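Local coordinates for nitrite transporter NirC (Salmonella enterica subsp. enterica serovar Typhimurium, PDB 4FC4), which conducts nitrite across the bacterial cytoplasmic membrane, supporting both its uptake and its export, as a channel of the formate/nitrite transporter family, at residues 162-165 with 166-170; 50-53 with 54-58; 23-26 with 27-31. All coordinates share one frame; numbering follows the deposited sequence.

Contact 1: 162-165 with 166-170; sequences WLVC and LAIWM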
ATOM      1  N   TRP B 162     -22.419  -9.327  -6.863  1.00 45.29           N
ATOM      2  CA  TRP B 162     -21.734  -8.842  -8.047  1.00 43.45           C
ATOM      3  C   TRP B 162     -20.327  -8.534  -7.644  1.00 44.99           C
ATOM      4  O   TRP B 162     -19.383  -9.060  -8.246  1.00 47.75           O
ATOM      5  CB  TRP B 162     -22.420  -7.580  -8.589  1.00 40.62           C
ATOM      6  CG  TRP B 162     -22.282  -7.491 -10.097  1.00 42.03           C
ATOM      7  CD1 TRP B 162     -21.441  -8.248 -10.909  1.00 42.34           C
ATOM      8  CD2 TRP B 162     -22.969  -6.585 -11.007  1.00 42.09           C
ATOM      9  NE1 TRP B 162     -21.567  -7.900 -12.215  1.00 43.13           N
ATOM     10  CE2 TRP B 162     -22.465  -6.896 -12.350  1.00 46.69           C
ATOM     11  CE3 TRP B 162     -23.952  -5.612 -10.862  1.00 45.73           C
ATOM     12  CZ2 TRP B 162     -22.957  -6.240 -13.511  1.00 49.34           C
ATOM     13  CZ3 TRP B 162     -24.424  -4.937 -12.023  1.00 46.75           C
ATOM     14  CH2 TRP B 162     -23.927  -5.243 -13.307  1.00 49.47           C
ATOM     15  N   LEU B 163     -20.174  -7.708  -6.597  1.00 39.26           N
ATOM     16  CA  LEU B 163     -18.883  -7.182  -6.238  1.00 40.56           C
ATOM     17  C   LEU B 163     -18.006  -8.305  -5.644  1.00 43.44           C
ATOM     18  O   LEU B 163     -16.841  -8.426  -5.979  1.00 40.11           O
ATOM     19  CB  LEU B 163     -18.994  -5.961  -5.280  1.00 37.20           C
ATOM     20  CG  LEU B 163     -19.171  -4.661  -6.058  1.00 37.51           C
ATOM     21  CD1 LEU B 163     -19.680  -3.490  -5.201  1.00 38.16           C
ATOM     22  CD2 LEU B 163     -17.858  -4.305  -6.783  1.00 36.14           C
ATOM     23  N   VAL B 164     -18.573  -9.126  -4.767  1.00 42.90           N
ATOM     24  CA  VAL B 164     -17.806 -10.208  -4.152  1.00 42.43           C
ATOM     25  C   VAL B 164     -17.383 -11.288  -5.204  1.00 45.81           C
ATOM     26  O   VAL B 164     -16.198 -11.695  -5.227  1.00 45.89           O
ATOM     27  CB  VAL B 164     -18.564 -10.817  -2.948  1.00 38.99           C
ATOM     28  CG1 VAL B 164     -17.736 -11.946  -2.313  1.00 35.32           C
ATOM     29  CG2 VAL B 164     -18.912  -9.708  -1.981  1.00 31.54           C
ATOM     30  N   CYS B 165     -18.331 -11.736  -6.050  1.00 41.45           N
ATOM     31  CA  CYS B 165     -17.956 -12.530  -7.227  1.00 42.28           C
ATOM     32  C   CYS B 165     -16.975 -11.836  -8.169  1.00 42.29           C
ATOM     33  O   CYS B 165     -16.138 -12.501  -8.774  1.00 49.97           O
ATOM     34  CB  CYS B 165     -19.169 -12.989  -7.995  1.00 41.67           C
ATOM     35  SG  CYS B 165     -19.998 -14.299  -7.075  1.00 51.30           S
ATOM     36  N   LEU B 166     -17.062 -10.514  -8.315  1.00 39.37           N
ATOM     37  CA  LEU B 166     -16.072  -9.815  -9.107  1.00 40.61           C
ATOM     38  C   LEU B 166     -14.666  -9.962  -8.485  1.00 45.68           C
ATOM     39  O   LEU B 166     -13.681 -10.132  -9.211  1.00 48.96           O
ATOM     40  CB  LEU B 166     -16.454  -8.344  -9.328  1.00 39.91           C
ATOM     41  CG  LEU B 166     -17.413  -8.223 -10.536  1.00 42.12           C
ATOM     42  CD1 LEU B 166     -18.286  -6.959 -10.461  1.00 42.12           C
ATOM     43  CD2 LEU B 166     -16.675  -8.325 -11.869  1.00 38.84           C
ATOM     44  N   ALA B 167     -14.583  -9.950  -7.145  1.00 41.30           N
ATOM     45  CA  ALA B 167     -13.327 -10.107  -6.447  1.00 37.13           C
ATOM     46  C   ALA B 167     -12.813 -11.529  -6.691  1.00 38.45           C
ATOM     47  O   ALA B 167     -11.646 -11.743  -6.995  1.00 38.18           O
ATOM     48  CB  ALA B 167     -13.530  -9.831  -4.967  1.00 37.24           C
ATOM     49  N   ILE B 168     -13.706 -12.508  -6.628  1.00 39.24           N
ATOM     50  CA  ILE B 168     -13.280 -13.895  -6.817  1.00 38.42           C
ATOM     51  C   ILE B 168     -12.740 -14.137  -8.215  1.00 40.31           C
ATOM     52  O   ILE B 168     -11.670 -14.745  -8.398  1.00 44.29           O
ATOM     53  CB  ILE B 168     -14.432 -14.849  -6.514  1.00 37.79           C
ATOM     54  CG1 ILE B 168     -14.764 -14.753  -5.002  1.00 34.67           C
ATOM     55  CG2 ILE B 168     -14.038 -16.213  -6.972  1.00 37.27           C
ATOM     56  CD1 ILE B 168     -16.070 -15.394  -4.634  1.00 32.55           C
ATOM     57  N   TRP B 169     -13.479 -13.604  -9.183  1.00 41.89           N
ATOM     58  CA  TRP B 169     -13.144 -13.579 -10.594  1.00 41.80           C
ATOM     59  C   TRP B 169     -11.793 -12.956 -10.838  1.00 41.80           C
ATOM     60  O   TRP B 169     -10.907 -13.586 -11.454  1.00 43.06           O
ATOM     61  CB  TRP B 169     -14.214 -12.770 -11.307  1.00 42.31           C
ATOM     62  CG  TRP B 169     -14.121 -12.742 -12.819  1.00 42.36           C
ATOM     63  CD1 TRP B 169     -13.670 -11.700 -13.618  1.00 41.50           C
ATOM     64  CD2 TRP B 169     -14.514 -13.804 -13.754  1.00 43.14           C
ATOM     65  NE1 TRP B 169     -13.738 -12.042 -14.948  1.00 44.28           N
ATOM     66  CE2 TRP B 169     -14.235 -13.290 -15.096  1.00 45.64           C
ATOM     67  CE3 TRP B 169     -15.037 -15.092 -13.612  1.00 42.84           C
ATOM     68  CZ2 TRP B 169     -14.471 -14.048 -16.240  1.00 49.37           C
ATOM     69  CZ3 TRP B 169     -15.273 -15.847 -14.758  1.00 45.52           C
ATOM     70  CH2 TRP B 169     -15.002 -15.344 -16.048  1.00 49.12           C
ATOM     71  N   MET B 170     -11.628 -11.706 -10.402  1.00 40.77           N
ATOM     72  CA  MET B 170     -10.358 -10.993 -10.620  1.00 41.45           C
ATOM     73  C   MET B 170      -9.176 -11.694  -9.952  1.00 40.12           C
ATOM     74  O   MET B 170      -8.077 -11.699 -10.474  1.00 39.82           O
ATOM     75  CB  MET B 170     -10.446  -9.544 -10.170  1.00 39.12           C
ATOM     76  CG  MET B 170     -11.387  -8.659 -10.972  1.00 41.90           C
ATOM     77  SD  MET B 170     -11.293  -6.984 -10.317  1.00 47.12           S
ATOM     78  CE  MET B 170      -9.882  -6.405 -11.192  1.00 52.92           C
TER
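Trp162 and Leu166 make a local contact one turn apart on helix 150-172, a predicted membrane span; the residues that touch here are all buried. The two side chains run alongside each other in a common direction, and their closest atoms are Trp162 CD1 and Leu166 CD1, 3.4 Å apart. This methyl approaches the five-membered ring obliquely, with Trp162 NE1 also near at 3.8 Å. Leu166 CG lies beside its own backbone N (chi1 -84°), which folds the side chain back over the preceding turn. As a result CG comes within 3.1 Å of Trp162 O, the same carbonyl that accepts from Leu166 N at 2.7 Å, and the packing is tight there.

Backbone bonds of the same kind run on up the helix: Ala167 N to Leu163 O, Ile168 N to Val164 O at 3.0 Å, and Trp169 N to Cys165 O. On another face Ile168 CG1 rests 3.4 Å from Val164 O, while its CD1 and Val164 CG1 are only loosely apposed at 4.5 Å.

Neighbours close in on several sides. Met241 of helix 219-248 touches Trp162, Cys165, Leu166 and Trp169; Met85 of helix 80-93 meets Cys165 and Ile168; and Leu69 meets Val164 and Ala167. The second subunit takes part as well: its Tyr37 packs on Leu166, and its Ala75 O accepts a hydrogen bond from Trp169 NE1, giving that buried indole N-H a partner.

Backbone i to i+4 bonding with apolar side chains packed on several faces is the pattern of an interior transmembrane helix, here one that also reaches a subunit interface in the all-helical formate/nitrite transporter fold.

Contact 2: 50-53 with 54-58; sequences NLLD and PSVRP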
ATOM      1  N   ASN B  50     -17.731   0.918  15.655  1.00 44.75           N
ATOM      2  CA  ASN B  50     -18.387   1.190  16.946  1.00 46.40           C
ATOM      3  C   ASN B  50     -17.777   2.359  17.685  1.00 48.25           C
ATOM      4  O   ASN B  50     -18.460   2.980  18.451  1.00 51.06           O
ATOM      5  CB  ASN B  50     -18.512  -0.044  17.879  1.00 41.59           C
ATOM      6  CG  ASN B  50     -19.608   0.150  18.960  1.00 46.40           C
ATOM      7  OD1 ASN B  50     -20.763   0.475  18.652  1.00 50.87           O
ATOM      8  ND2 ASN B  50     -19.264  -0.073  20.206  1.00 43.14           N
ATOM      9  N   LEU B  51     -16.521   2.710  17.411  1.00 50.20           N
ATOM     10  CA  LEU B  51     -15.887   3.820  18.115  1.00 49.38           C
ATOM     11  C   LEU B  51     -15.819   5.107  17.332  1.00 48.11           C
ATOM     12  O   LEU B  51     -15.414   6.110  17.871  1.00 57.28           O
ATOM     13  CB  LEU B  51     -14.481   3.445  18.537  1.00 49.66           C
ATOM     14  CG  LEU B  51     -14.236   2.266  19.495  1.00 53.48           C
ATOM     15  CD1 LEU B  51     -12.807   1.762  19.245  1.00 56.58           C
ATOM     16  CD2 LEU B  51     -14.441   2.591  20.970  1.00 44.40           C
ATOM     17  N   LEU B  52     -16.175   5.082  16.066  1.00 47.12           N
ATOM     18  CA  LEU B  52     -16.041   6.253  15.212  1.00 46.64           C
ATOM     19  C   LEU B  52     -17.367   6.978  15.001  1.00 48.75           C
ATOM     20  O   LEU B  52     -18.467   6.398  15.132  1.00 50.55           O
ATOM     21  CB  LEU B  52     -15.543   5.852  13.838  1.00 44.94           C
ATOM     22  CG  LEU B  52     -14.275   5.056  13.914  1.00 52.58           C
ATOM     23  CD1 LEU B  52     -13.860   4.525  12.547  1.00 49.63           C
ATOM     24  CD2 LEU B  52     -13.173   5.873  14.634  1.00 59.65           C
ATOM     25  N   ASP B  53     -17.247   8.233  14.625  1.00 49.32           N
ATOM     26  CA  ASP B  53     -18.368   9.015  14.181  1.00 52.40           C
ATOM     27  C   ASP B  53     -19.116   8.326  13.025  1.00 50.28           C
ATOM     28  O   ASP B  53     -18.495   7.685  12.157  1.00 48.79           O
ATOM     29  CB  ASP B  53     -17.823  10.359  13.768  1.00 56.80           C
ATOM     30  CG  ASP B  53     -18.884  11.338  13.524  1.00 65.44           C
ATOM     31  OD1 ASP B  53     -19.435  11.311  12.392  1.00 65.02           O
ATOM     32  OD2 ASP B  53     -19.156  12.132  14.453  1.00 70.13           O
ATOM     33  N   PRO B  54     -20.462   8.449  12.991  1.00 52.79           N
ATOM     34  CA  PRO B  54     -21.188   7.772  11.857  1.00 47.32           C
ATOM     35  C   PRO B  54     -20.678   8.174  10.453  1.00 45.87           C
ATOM     36  O   PRO B  54     -20.686   7.367   9.513  1.00 48.66           O
ATOM     37  CB  PRO B  54     -22.652   8.185  12.059  1.00 44.66           C
ATOM     38  CG  PRO B  54     -22.748   8.560  13.506  1.00 48.71           C
ATOM     39  CD  PRO B  54     -21.393   9.080  13.963  1.00 49.82           C
ATOM     40  N   SER B  55     -20.155   9.374  10.311  1.00 45.38           N
ATOM     41  CA  SER B  55     -19.722   9.851   8.973  1.00 49.12           C
ATOM     42  C   SER B  55     -18.447   9.191   8.336  1.00 46.72           C
ATOM     43  O   SER B  55     -18.198   9.366   7.163  1.00 51.39           O
ATOM     44  CB  SER B  55     -19.556  11.385   8.993  1.00 46.71           C
ATOM     45  OG  SER B  55     -18.410  11.709   9.752  1.00 46.66           O
ATOM     46  N   VAL B  56     -17.650   8.474   9.119  1.00 45.31           N
ATOM     47  CA  VAL B  56     -16.427   7.854   8.658  1.00 41.28           C
ATOM     48  C   VAL B  56     -16.590   6.363   8.795  1.00 37.93           C
ATOM     49  O   VAL B  56     -15.703   5.613   8.466  1.00 38.00           O
ATOM     50  CB  VAL B  56     -15.164   8.294   9.492  1.00 46.17           C
ATOM     51  CG1 VAL B  56     -14.971   9.798   9.467  1.00 48.57           C
ATOM     52  CG2 VAL B  56     -15.180   7.789  10.954  1.00 42.76           C
ATOM     53  N   ARG B  57     -17.727   5.909   9.280  1.00 40.60           N
ATOM     54  CA  ARG B  57     -17.937   4.461   9.430  1.00 38.28           C
ATOM     55  C   ARG B  57     -17.894   3.766   8.045  1.00 38.65           C
ATOM     56  O   ARG B  57     -17.214   2.743   7.882  1.00 40.82           O
ATOM     57  CB  ARG B  57     -19.270   4.219  10.115  1.00 40.72           C
ATOM     58  CG  ARG B  57     -19.224   3.581  11.457  1.00 45.41           C
ATOM     59  CD  ARG B  57     -19.607   4.514  12.575  1.00 49.71           C
ATOM     60  NE  ARG B  57     -20.868   4.133  13.188  1.00 55.14           N
ATOM     61  CZ  ARG B  57     -21.370   4.678  14.306  1.00 57.26           C
ATOM     62  NH1 ARG B  57     -22.526   4.279  14.748  1.00 56.72           N
ATOM     63  NH2 ARG B  57     -20.738   5.615  14.990  1.00 54.14           N
ATOM     64  N   PRO B  58     -18.633   4.289   7.023  1.00 40.25           N
ATOM     65  CA  PRO B  58     -18.489   3.512   5.752  1.00 39.76           C
ATOM     66  C   PRO B  58     -17.034   3.392   5.197  1.00 41.79           C
ATOM     67  O   PRO B  58     -16.655   2.333   4.659  1.00 37.53           O
ATOM     68  CB  PRO B  58     -19.470   4.220   4.772  1.00 39.06           C
ATOM     69  CG  PRO B  58     -20.530   4.902   5.704  1.00 38.54           C
ATOM     70  CD  PRO B  58     -19.797   5.234   6.988  1.00 39.82           C
TER
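Asp53 and Ser55 meet through one carboxylate oxygen in the turn that leads from helix 24-51 into helix 57-63. Asp53 OD1 takes two donors from opposite faces of its plane: Ser55 N, 2.9 Å away on the anti side, and the Ser55 OG hydroxyl, also at 2.9 Å but from well above the plane. With CG anti to the backbone N (chi1 -170°), Asp53 presents this oxygen to the residue two ahead, and the pair of bonds limits rotation of the carboxylate.

The main-chain oxygen of Asp53 accepts from Val56 N at 3.3 Å in a nearly straight bond (169° at the hydrogen), and more weakly from Arg57 N. Arg57 bends back so that its NH2 reaches Leu52 O edge-on; the modelled separation is so short that its exact length is doubtful. Pro54 CG lies over one face of the guanidinium. Val56 CG2 packs on Leu52 CB at 3.5 Å, the two side chains crossing at about a right angle.

Ser55 also packs on Leu51 of the second subunit. Asp53 followed by proline, bonded from OD1 to Ser55 N and from O to Val56 N, forms an Asx-Pro turn.

Contact 3: 23-26 with 27-31; sequences NPLG and FWVSS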
ATOM      1  N   ASN B  23     -16.238 -36.697   0.529  1.00 63.49           N
ATOM      2  CA  ASN B  23     -15.622 -36.380   1.812  1.00 65.34           C
ATOM      3  C   ASN B  23     -16.539 -35.350   2.492  1.00 64.14           C
ATOM      4  O   ASN B  23     -16.145 -34.171   2.672  1.00 56.57           O
ATOM      5  CB  ASN B  23     -14.155 -35.906   1.611  1.00 66.78           C
ATOM      6  CG  ASN B  23     -13.435 -35.547   2.923  1.00 70.79           C
ATOM      7  OD1 ASN B  23     -13.911 -35.803   4.039  1.00 73.91           O
ATOM      8  ND2 ASN B  23     -12.263 -34.933   2.781  1.00 73.42           N
ATOM      9  N   PRO B  24     -17.780 -35.800   2.837  1.00 62.33           N
ATOM     10  CA  PRO B  24     -18.773 -34.900   3.405  1.00 56.88           C
ATOM     11  C   PRO B  24     -18.203 -34.097   4.560  1.00 53.39           C
ATOM     12  O   PRO B  24     -18.420 -32.890   4.637  1.00 54.02           O
ATOM     13  CB  PRO B  24     -19.910 -35.849   3.896  1.00 55.68           C
ATOM     14  CG  PRO B  24     -19.491 -37.246   3.550  1.00 57.72           C
ATOM     15  CD  PRO B  24     -18.337 -37.162   2.598  1.00 59.31           C
ATOM     16  N   LEU B  25     -17.515 -34.766   5.467  1.00 54.61           N
ATOM     17  CA  LEU B  25     -16.890 -34.097   6.612  1.00 56.19           C
ATOM     18  C   LEU B  25     -16.035 -32.886   6.215  1.00 52.06           C
ATOM     19  O   LEU B  25     -16.183 -31.798   6.778  1.00 55.19           O
ATOM     20  CB  LEU B  25     -16.044 -35.093   7.436  1.00 56.61           C
ATOM     21  CG  LEU B  25     -15.227 -34.509   8.618  1.00 58.98           C
ATOM     22  CD1 LEU B  25     -16.124 -33.876   9.686  1.00 55.67           C
ATOM     23  CD2 LEU B  25     -14.259 -35.541   9.209  1.00 56.09           C
ATOM     24  N   GLY B  26     -15.123 -33.083   5.272  1.00 51.14           N
ATOM     25  CA  GLY B  26     -14.266 -31.967   4.795  1.00 48.84           C
ATOM     26  C   GLY B  26     -15.104 -30.882   4.151  1.00 47.10           C
ATOM     27  O   GLY B  26     -14.813 -29.741   4.326  1.00 42.01           O
ATOM     28  N   PHE B  27     -16.186 -31.251   3.442  1.00 48.76           N
ATOM     29  CA  PHE B  27     -17.182 -30.281   2.976  1.00 47.53           C
ATOM     30  C   PHE B  27     -17.702 -29.375   4.097  1.00 47.17           C
ATOM     31  O   PHE B  27     -17.725 -28.161   3.945  1.00 46.55           O
ATOM     32  CB  PHE B  27     -18.379 -30.928   2.222  1.00 50.21           C
ATOM     33  CG  PHE B  27     -19.196 -29.904   1.495  1.00 51.11           C
ATOM     34  CD1 PHE B  27     -18.800 -29.450   0.232  1.00 49.01           C
ATOM     35  CD2 PHE B  27     -20.299 -29.294   2.117  1.00 48.67           C
ATOM     36  CE1 PHE B  27     -19.534 -28.469  -0.423  1.00 47.61           C
ATOM     37  CE2 PHE B  27     -20.996 -28.289   1.473  1.00 45.79           C
ATOM     38  CZ  PHE B  27     -20.629 -27.890   0.197  1.00 45.48           C
ATOM     39  N   TRP B  28     -18.101 -29.968   5.223  1.00 48.05           N
ATOM     40  CA  TRP B  28     -18.644 -29.180   6.316  1.00 48.71           C
ATOM     41  C   TRP B  28     -17.595 -28.404   7.018  1.00 46.82           C
ATOM     42  O   TRP B  28     -17.848 -27.227   7.364  1.00 45.13           O
ATOM     43  CB  TRP B  28     -19.453 -30.018   7.300  1.00 52.46           C
ATOM     44  CG  TRP B  28     -20.741 -30.454   6.674  1.00 59.79           C
ATOM     45  CD1 TRP B  28     -20.971 -31.601   5.937  1.00 64.12           C
ATOM     46  CD2 TRP B  28     -22.024 -29.722   6.651  1.00 66.13           C
ATOM     47  NE1 TRP B  28     -22.269 -31.658   5.492  1.00 68.47           N
ATOM     48  CE2 TRP B  28     -22.961 -30.567   5.881  1.00 68.42           C
ATOM     49  CE3 TRP B  28     -22.488 -28.520   7.201  1.00 65.58           C
ATOM     50  CZ2 TRP B  28     -24.291 -30.203   5.676  1.00 65.32           C
ATOM     51  CZ3 TRP B  28     -23.840 -28.172   6.997  1.00 64.93           C
ATOM     52  CH2 TRP B  28     -24.710 -28.990   6.245  1.00 64.90           C
ATOM     53  N   VAL B  29     -16.419 -29.002   7.238  1.00 43.63           N
ATOM     54  CA  VAL B  29     -15.364 -28.237   7.928  1.00 46.69           C
ATOM     55  C   VAL B  29     -15.045 -26.965   7.101  1.00 43.79           C
ATOM     56  O   VAL B  29     -14.985 -25.839   7.588  1.00 44.40           O
ATOM     57  CB  VAL B  29     -14.087 -29.082   8.187  1.00 45.53           C
ATOM     58  CG1 VAL B  29     -12.935 -28.203   8.653  1.00 43.90           C
ATOM     59  CG2 VAL B  29     -14.352 -30.113   9.272  1.00 45.56           C
ATOM     60  N   SER B  30     -14.921 -27.179   5.816  1.00 45.39           N
ATOM     61  CA  SER B  30     -14.440 -26.198   4.903  1.00 45.44           C
ATOM     62  C   SER B  30     -15.517 -25.091   4.634  1.00 48.62           C
ATOM     63  O   SER B  30     -15.168 -23.903   4.527  1.00 44.49           O
ATOM     64  CB  SER B  30     -13.925 -26.950   3.663  1.00 44.24           C
ATOM     65  OG  SER B  30     -13.428 -26.053   2.723  1.00 52.82           O
ATOM     66  N   SER B  31     -16.807 -25.464   4.576  1.00 44.18           N
ATOM     67  CA  SER B  31     -17.894 -24.480   4.651  1.00 45.38           C
ATOM     68  C   SER B  31     -17.973 -23.725   6.014  1.00 47.02           C
ATOM     69  O   SER B  31     -18.226 -22.510   6.049  1.00 48.09           O
ATOM     70  CB  SER B  31     -19.228 -25.173   4.439  1.00 51.25           C
ATOM     71  OG  SER B  31     -19.299 -25.700   3.149  1.00 57.47           O
TER
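Phe27 and Trp28 hang their backbone N-H groups on Asn23 and Pro24 in the first turn of helix 24-51, an N-capped helix start that follows directly on helix 3-22. Asn23, the first residue to leave that earlier helix, is the N-cap of this one: its OD1 accepts from Gly26 N at 3.2 Å. The donor sits above the amide plane, 68° out of it, so the cap is met over the carbonyl's face.

Backbone bonds follow at once. Phe27 N reaches Asn23 O at 3.0 Å, Trp28 N reaches Pro24 O at the same distance, and Val29 N reaches Leu25 O at 2.8 Å; Ser30 N to Gly26 O continues the series. Asn23 thus serves the new helix with both its side-chain and its main-chain oxygen.

Side-chain contacts are few. The one apolar pair is Leu25 and Val29, which run alongside each other with CD1 of Leu25 4.2 Å from CG2 of Val29. Trp28 instead approaches a carbonyl: it keeps CG beside its backbone N (chi1 -71°), which sets the indole outward with its CD1 edge toward the previous turn, 3.1 Å from Pro24 O.

Ile16, Leu19 and Ser20 of helix 3-22 touch Phe27, while Tyr247 and Gly244 of the third subunit pack on Leu25 and Val29.

The Ser31 hydroxyl adds a bond to the backbone one: Phe27 O takes both Ser31 N and Ser31 OG, the latter at 3.0 Å, from opposite faces of the carbonyl plane.

Along the chain contact 3 comes first, then contact 2, then contact 1. Contacts 3 and 2 mark the two ends of helix 24-51: one lies at its capped start, the other in the turn that leaves it for helix 57-63. Their centres are about 37 Å apart, on opposite sides of the chain's centre. Contact 1, on helix 150-172, lies deeper, its centre about 26 Å from that of contact 2 and 23 Å from that of contact 3; no two contacts touch. Contacts 2 and 3 both meet the third subunit, and contacts 1 and 2 the second, so both ends of one helix and the C-terminal half of another lie against neighbouring subunits of the pentamer.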